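Long-range contacts in 2-oxoadipate dioxygenase/decarboxylase (Pseudomonas putida, PDB 6W1G), which uses ferrous iron and dioxygen to decarboxylate and hydroxylate 2-oxoadipate to D-2-hydroxyglutarate in the catabolism of D-lysine: residues H260-R265 / R298-T303; A357-F362 / F391-Y396. All blocks are in the same frame, centred on the assembly; numbering follows the deposited sequence.

Overall arrangement
Each contact belongs to a two-stranded antiparallel ribbon, contact 1 at the end of one and contact 2 the other itself, and they show how one pairing changes character with its place in the fold. Contact 1, buried, joins the start of strand 264-275 to the loop after strand 288-298; contact 2, partly buried and farther from the chain's centre, pairs strands 359-363 and 389-393. They lie about 10 Å apart, centre to centre, and residues 299-301 link them: Gly299 O probably accepts a hydrogen bond from Tyr396 N, and Ala301 N probably donates one to Leu394 O. Contact 1 adds aliphatic packing and an arginine near the metal site, whereas contact 2 relies on aromatic rings and lies away from the annotated sites.

Contact 1: residues H260-R265 / R298-T303; sequences HPILLR and RGAALT
Leu263 meets the loop that follows strand 288-298 with both of its backbone polar groups: its N donates to Ala300 O at 2.8 Å, and its O accepts from Gly299 N at 2.7 Å. A third bond, from Ala300 N to Pro261 O at 2.9 Å, is nearly straight at the hydrogen (166°), although the donor stands above the carbonyl plane. Gly299 O and Ala301 N turn to the next layer of chain, to Tyr396 N and Leu394 O, and Ala301 also bonds to the backbone of Tyr358. Gly299 suits its place, since a CB there would collide with Pro261 C and Ile262 N.

Leu302 fills the apolar side. Its CG stands anti to the carbonyl carbon (chi1 -60°), and from it CD1 lies 3.7 Å from Leu263 CG, the two side chains crossing at about a right angle, while CD2 meets Ile262 CG2 at 3.8 Å. An alanine at Leu302 would probably leave a gap against Ile262 CG2 and Leu263 CG, beside Tyr310 of helix 304-321.

At the other end of the contact Leu264 and Arg298 run side by side, pointing the same way. Leu264 CD2 sits over one guanidinium face, offset toward the rim, 3.7 Å from Arg298 NH2. The polar end is engaged elsewhere: NH1 reaches Asp398 O and Tyr396 O, NE forms a salt bridge with Glu296, and Phe399 makes a cation-pi contact. With its side chain about 4 Å from that of the iron ligand His70, Arg298 is thus a charge held by several partners and by an apolar lid, consistent with a second-shell place at the metal site.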
loop_
_atom_site.group_PDB
_atom_site.type_symbol
_atom_site.label_atom_id
_atom_site.label_comp_id
_atom_site.label_asym_id
_atom_site.label_seq_id
_atom_site.Cartn_x
_atom_site.Cartn_y
_atom_site.Cartn_z
ATOM N N HIS A 260 19.327 -5.360 1.386
ATOM C CA HIS A 260 18.755 -4.049 1.077
ATOM C C HIS A 260 17.508 -4.310 0.258
ATOM O O HIS A 260 17.559 -4.370 -0.985
ATOM C CB HIS A 260 19.791 -3.175 0.380
ATOM C CG HIS A 260 20.915 -2.888 1.294
ATOM N ND1 HIS A 260 20.776 -2.068 2.399
ATOM C CD2 HIS A 260 22.172 -3.378 1.341
ATOM C CE1 HIS A 260 21.911 -2.051 3.069
ATOM N NE2 HIS A 260 22.774 -2.815 2.435
ATOM N N PRO A 261 16.377 -4.515 0.937
ATOM C CA PRO A 261 15.135 -4.872 0.248
ATOM C C PRO A 261 14.735 -3.846 -0.787
ATOM O O PRO A 261 15.017 -2.647 -0.662
ATOM C CB PRO A 261 14.126 -4.989 1.402
ATOM C CG PRO A 261 15.042 -5.475 2.555
ATOM C CD PRO A 261 16.233 -4.555 2.397
ATOM N N ILE A 262 13.987 -4.320 -1.780
ATOM C CA ILE A 262 13.454 -3.514 -2.860
ATOM C C ILE A 262 11.949 -3.758 -2.977
ATOM O O ILE A 262 11.450 -4.855 -2.709
ATOM C CB ILE A 262 14.176 -3.776 -4.208
ATOM C CG1 ILE A 262 14.079 -5.252 -4.611
ATOM C CG2 ILE A 262 15.622 -3.306 -4.104
ATOM C CD1 ILE A 262 14.819 -5.554 -5.911
ATOM N N LEU A 263 11.227 -2.716 -3.409
ATOM C CA LEU A 263 9.768 -2.788 -3.534
ATOM C C LEU A 263 9.167 -3.249 -2.220
ATOM O O LEU A 263 9.368 -2.597 -1.188
ATOM C CB LEU A 263 9.327 -3.599 -4.747
ATOM C CG LEU A 263 9.832 -3.039 -6.078
ATOM C CD1 LEU A 263 9.263 -3.854 -7.245
ATOM C CD2 LEU A 263 9.498 -1.590 -6.272
ATOM N N LEU A 264 8.384 -4.343 -2.201
ATOM C CA LEU A 264 7.862 -4.880 -0.962
ATOM C C LEU A 264 7.811 -6.398 -1.103
ATOM O O LEU A 264 7.869 -6.932 -2.208
ATOM C CB LEU A 264 6.524 -4.276 -0.579
ATOM C CG LEU A 264 5.338 -4.573 -1.476
ATOM C CD1 LEU A 264 4.723 -5.940 -1.223
ATOM C CD2 LEU A 264 4.266 -3.517 -1.268
ATOM N N ARG A 265 7.649 -7.070 0.034
ATOM C CA ARG A 265 7.360 -8.487 0.098
ATOM C C ARG A 265 6.066 -8.660 0.866
ATOM O O ARG A 265 5.780 -7.886 1.787
ATOM C CB ARG A 265 8.451 -9.233 0.818
ATOM C CG ARG A 265 9.824 -9.058 0.193
ATOM C CD ARG A 265 10.902 -9.902 0.879
ATOM N NE ARG A 265 10.782 -11.288 0.443
ATOM C CZ ARG A 265 11.169 -12.355 1.131
ATOM N NH1 ARG A 265 11.706 -12.224 2.326
ATOM N NH2 ARG A 265 11.017 -13.569 0.595
ATOM N N ARG A 298 8.319 -3.445 3.603
ATOM C CA ARG A 298 8.525 -2.436 2.567
ATOM C C ARG A 298 9.990 -2.063 2.478
ATOM O O ARG A 298 10.586 -1.710 3.489
ATOM C CB ARG A 298 7.652 -1.188 2.792
ATOM C CG ARG A 298 6.217 -1.477 2.509
ATOM C CD ARG A 298 5.304 -0.253 2.740
ATOM N NE ARG A 298 3.975 -0.561 2.238
ATOM C CZ ARG A 298 3.621 -0.458 0.967
ATOM N NH1 ARG A 298 4.424 0.124 0.070
ATOM N NH2 ARG A 298 2.443 -0.934 0.575
ATOM N N GLY A 299 10.521 -2.120 1.262
ATOM C CA GLY A 299 11.890 -1.780 0.954
ATOM C C GLY A 299 12.005 -0.570 0.046
ATOM O O GLY A 299 11.172 0.326 0.118
ATOM N N ALA A 300 13.056 -0.525 -0.763
ATOM C CA ALA A 300 13.399 0.652 -1.544
ATOM C C ALA A 300 12.498 0.825 -2.750
ATOM O O ALA A 300 12.241 -0.103 -3.530
ATOM C CB ALA A 300 14.828 0.520 -2.023
ATOM N N ALA A 301 12.124 2.077 -2.995
ATOM C CA ALA A 301 11.499 2.448 -4.250
ATOM C C ALA A 301 12.523 2.338 -5.374
ATOM O O ALA A 301 13.672 2.756 -5.237
ATOM C CB ALA A 301 11.001 3.877 -4.121
ATOM N N LEU A 302 12.092 1.782 -6.503
ATOM C CA LEU A 302 12.939 1.579 -7.681
ATOM C C LEU A 302 12.688 2.630 -8.745
ATOM O O LEU A 302 11.562 3.080 -8.957
ATOM C CB LEU A 302 12.718 0.198 -8.273
ATOM C CG LEU A 302 13.027 -0.965 -7.366
ATOM C CD1 LEU A 302 12.882 -2.283 -8.079
ATOM C CD2 LEU A 302 14.442 -0.789 -6.766
ATOM N N THR A 303 13.765 3.015 -9.426
ATOM C CA THR A 303 13.687 3.865 -10.592
ATOM C C THR A 303 13.099 3.048 -11.765
ATOM O O THR A 303 12.995 1.838 -11.692
ATOM C CB THR A 303 15.109 4.325 -10.963
ATOM O OG1 THR A 303 15.824 3.153 -11.282
ATOM C CG2 THR A 303 15.741 5.063 -9.796
#

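Contact 2: residues A357-F362 / F391-Y396; sequences AYFRYF and FEALVY
Phe391 lays its side chain alongside those of Phe359 and Tyr361, and can be followed outward from the strand. Its CB lies 3.6 Å from Arg360 O and 3.7 Å from Tyr361 CD2. CG stands between the backbone N and carbonyl carbon (chi1 65°), and from there the ring carries CD1 to 3.6 Å from Phe359 CD2. Farther out, CE1 is 4.1 Å from Phe359 CE2. The two rings form an offset edge-to-face pair, the edge of Phe391 toward the face of Phe359, with planes at 81°.

At the base of these side chains the backbones pair as antiparallel strands. Arg360 and Glu392 are the hydrogen-bonded pair: each N donates to the other's O, with both donors nearly along the C=O axis. Beyond the strand end, Leu394 N continues the ladder to Tyr358 O, at 2.9 Å and an almost straight 175°. Arg360 CD touches Leu394 CD1 at 3.6 Å.

Helices cover this small ribbon from several directions. Helix 348-353 packs on Phe359 and supplies Arg352, which bonds to Tyr361 OH and makes a cation-pi contact with Phe391; helix 440-458 meets Tyr358, Tyr361 and Leu394, and helix 50-59 borders Glu392. Backbone bonds from Tyr358 and Leu394 to Ala301 join the ribbon to the loop after strand 288-298.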
loop_
_atom_site.group_PDB
_atom_site.type_symbol
_atom_site.label_atom_id
_atom_site.label_comp_id
_atom_site.label_asym_id
_atom_site.label_seq_id
_atom_site.Cartn_x
_atom_site.Cartn_y
_atom_site.Cartn_z
ATOM N N ALA A 357 17.620 2.548 -7.624
ATOM C CA ALA A 357 16.693 2.870 -6.566
ATOM C C ALA A 357 16.759 4.355 -6.279
ATOM O O ALA A 357 17.739 5.016 -6.615
ATOM C CB ALA A 357 16.964 2.114 -5.290
ATOM N N TYR A 358 15.708 4.880 -5.660
ATOM C CA TYR A 358 15.691 6.263 -5.184
ATOM C C TYR A 358 16.218 6.311 -3.757
ATOM O O TYR A 358 16.042 5.374 -2.980
ATOM C CB TYR A 358 14.255 6.824 -5.218
ATOM C CG TYR A 358 13.732 6.986 -6.600
ATOM C CD1 TYR A 358 14.141 8.028 -7.404
ATOM C CD2 TYR A 358 12.794 6.085 -7.114
ATOM C CE1 TYR A 358 13.641 8.172 -8.682
ATOM C CE2 TYR A 358 12.270 6.220 -8.372
ATOM C CZ TYR A 358 12.714 7.272 -9.178
ATOM O OH TYR A 358 12.247 7.398 -10.458
ATOM N N PHE A 359 16.845 7.445 -3.435
ATOM C CA PHE A 359 17.514 7.665 -2.152
ATOM C C PHE A 359 17.108 8.970 -1.539
ATOM O O PHE A 359 16.714 9.906 -2.214
ATOM C CB PHE A 359 19.042 7.611 -2.345
ATOM C CG PHE A 359 19.532 6.226 -2.660
ATOM C CD1 PHE A 359 19.521 5.702 -3.956
ATOM C CD2 PHE A 359 19.899 5.382 -1.610
ATOM C CE1 PHE A 359 19.863 4.367 -4.168
ATOM C CE2 PHE A 359 20.267 4.065 -1.840
ATOM C CZ PHE A 359 20.229 3.557 -3.092
ATOM N N ARG A 360 17.270 9.061 -0.233
ATOM C CA ARG A 360 17.319 10.355 0.458
ATOM C C ARG A 360 18.686 10.534 1.083
ATOM O O ARG A 360 19.304 9.592 1.572
ATOM C CB ARG A 360 16.216 10.442 1.539
ATOM C CG ARG A 360 14.830 10.412 0.961
ATOM C CD ARG A 360 13.757 10.385 2.096
ATOM N NE ARG A 360 13.647 11.685 2.715
ATOM C CZ ARG A 360 13.302 11.885 3.970
ATOM N NH1 ARG A 360 12.981 10.891 4.761
ATOM N NH2 ARG A 360 13.276 13.131 4.433
ATOM N N TYR A 361 19.118 11.772 1.057
ATOM C CA TYR A 361 20.422 12.212 1.489
ATOM C C TYR A 361 20.264 13.129 2.685
ATOM O O TYR A 361 19.367 13.970 2.693
ATOM C CB TYR A 361 21.113 12.967 0.349
ATOM C CG TYR A 361 21.394 12.066 -0.838
ATOM C CD1 TYR A 361 20.414 11.814 -1.813
ATOM C CD2 TYR A 361 22.594 11.434 -0.981
ATOM C CE1 TYR A 361 20.643 11.010 -2.891
ATOM C CE2 TYR A 361 22.851 10.591 -2.048
ATOM C CZ TYR A 361 21.869 10.366 -2.991
ATOM O OH TYR A 361 22.147 9.555 -4.029
ATOM N N PHE A 362 21.166 13.016 3.664
ATOM C CA PHE A 362 21.087 13.742 4.917
ATOM C C PHE A 362 22.447 14.301 5.321
ATOM O O PHE A 362 23.459 13.614 5.246
ATOM C CB PHE A 362 20.590 12.817 6.029
ATOM C CG PHE A 362 19.272 12.167 5.699
ATOM C CD1 PHE A 362 18.072 12.848 5.829
ATOM C CD2 PHE A 362 19.230 10.877 5.183
ATOM C CE1 PHE A 362 16.876 12.261 5.486
ATOM C CE2 PHE A 362 18.017 10.303 4.832
ATOM C CZ PHE A 362 16.852 10.980 4.986
ATOM N N PHE A 391 23.332 8.549 3.120
ATOM C CA PHE A 391 22.183 8.212 2.307
ATOM C C PHE A 391 21.522 6.918 2.748
ATOM O O PHE A 391 22.175 5.996 3.252
ATOM C CB PHE A 391 22.527 8.194 0.809
ATOM C CG PHE A 391 23.503 7.124 0.392
ATOM C CD1 PHE A 391 23.084 5.871 -0.031
ATOM C CD2 PHE A 391 24.840 7.359 0.373
ATOM C CE1 PHE A 391 24.024 4.926 -0.457
ATOM C CE2 PHE A 391 25.757 6.392 -0.020
ATOM C CZ PHE A 391 25.331 5.184 -0.431
ATOM N N GLU A 392 20.216 6.863 2.546
ATOM C CA GLU A 392 19.434 5.649 2.734
ATOM C C GLU A 392 18.443 5.548 1.599
ATOM O O GLU A 392 18.034 6.571 1.041
ATOM C CB GLU A 392 18.670 5.617 4.055
ATOM C CG GLU A 392 19.515 5.583 5.346
ATOM C CD GLU A 392 20.312 4.292 5.569
ATOM O OE1 GLU A 392 20.074 3.277 4.884
ATOM O OE2 GLU A 392 21.162 4.322 6.500
ATOM N N ALA A 393 18.015 4.332 1.279
ATOM C CA ALA A 393 16.992 4.206 0.263
ATOM C C ALA A 393 15.691 4.867 0.697
ATOM O O ALA A 393 15.327 4.885 1.873
ATOM C CB ALA A 393 16.737 2.740 -0.060
ATOM N N LEU A 394 14.984 5.394 -0.293
ATOM C CA LEU A 394 13.646 5.939 -0.123
ATOM C C LEU A 394 12.646 4.805 -0.085
ATOM O O LEU A 394 12.591 4.032 -1.040
ATOM C CB LEU A 394 13.355 6.854 -1.298
ATOM C CG LEU A 394 11.974 7.519 -1.286
ATOM C CD1 LEU A 394 11.762 8.393 -0.106
ATOM C CD2 LEU A 394 11.775 8.264 -2.611
ATOM N N VAL A 395 11.841 4.728 0.970
ATOM C CA VAL A 395 10.903 3.615 1.129
ATOM C C VAL A 395 9.818 3.652 0.075
ATOM O O VAL A 395 9.251 4.703 -0.244
ATOM C CB VAL A 395 10.369 3.564 2.563
ATOM C CG1 VAL A 395 9.590 4.855 2.961
ATOM C CG2 VAL A 395 9.504 2.312 2.800
ATOM N N TYR A 396 9.479 2.466 -0.410
ATOM C CA TYR A 396 8.412 2.276 -1.389
ATOM C C TYR A 396 7.067 2.389 -0.713
ATOM O O TYR A 396 6.809 1.714 0.294
ATOM C CB TYR A 396 8.604 0.883 -1.978
ATOM C CG TYR A 396 7.698 0.590 -3.171
ATOM C CD1 TYR A 396 7.762 1.391 -4.300
ATOM C CD2 TYR A 396 6.832 -0.484 -3.177
ATOM C CE1 TYR A 396 6.988 1.127 -5.433
ATOM C CE2 TYR A 396 6.067 -0.777 -4.293
ATOM C CZ TYR A 396 6.142 0.065 -5.417
ATOM O OH TYR A 396 5.427 -0.143 -6.570
#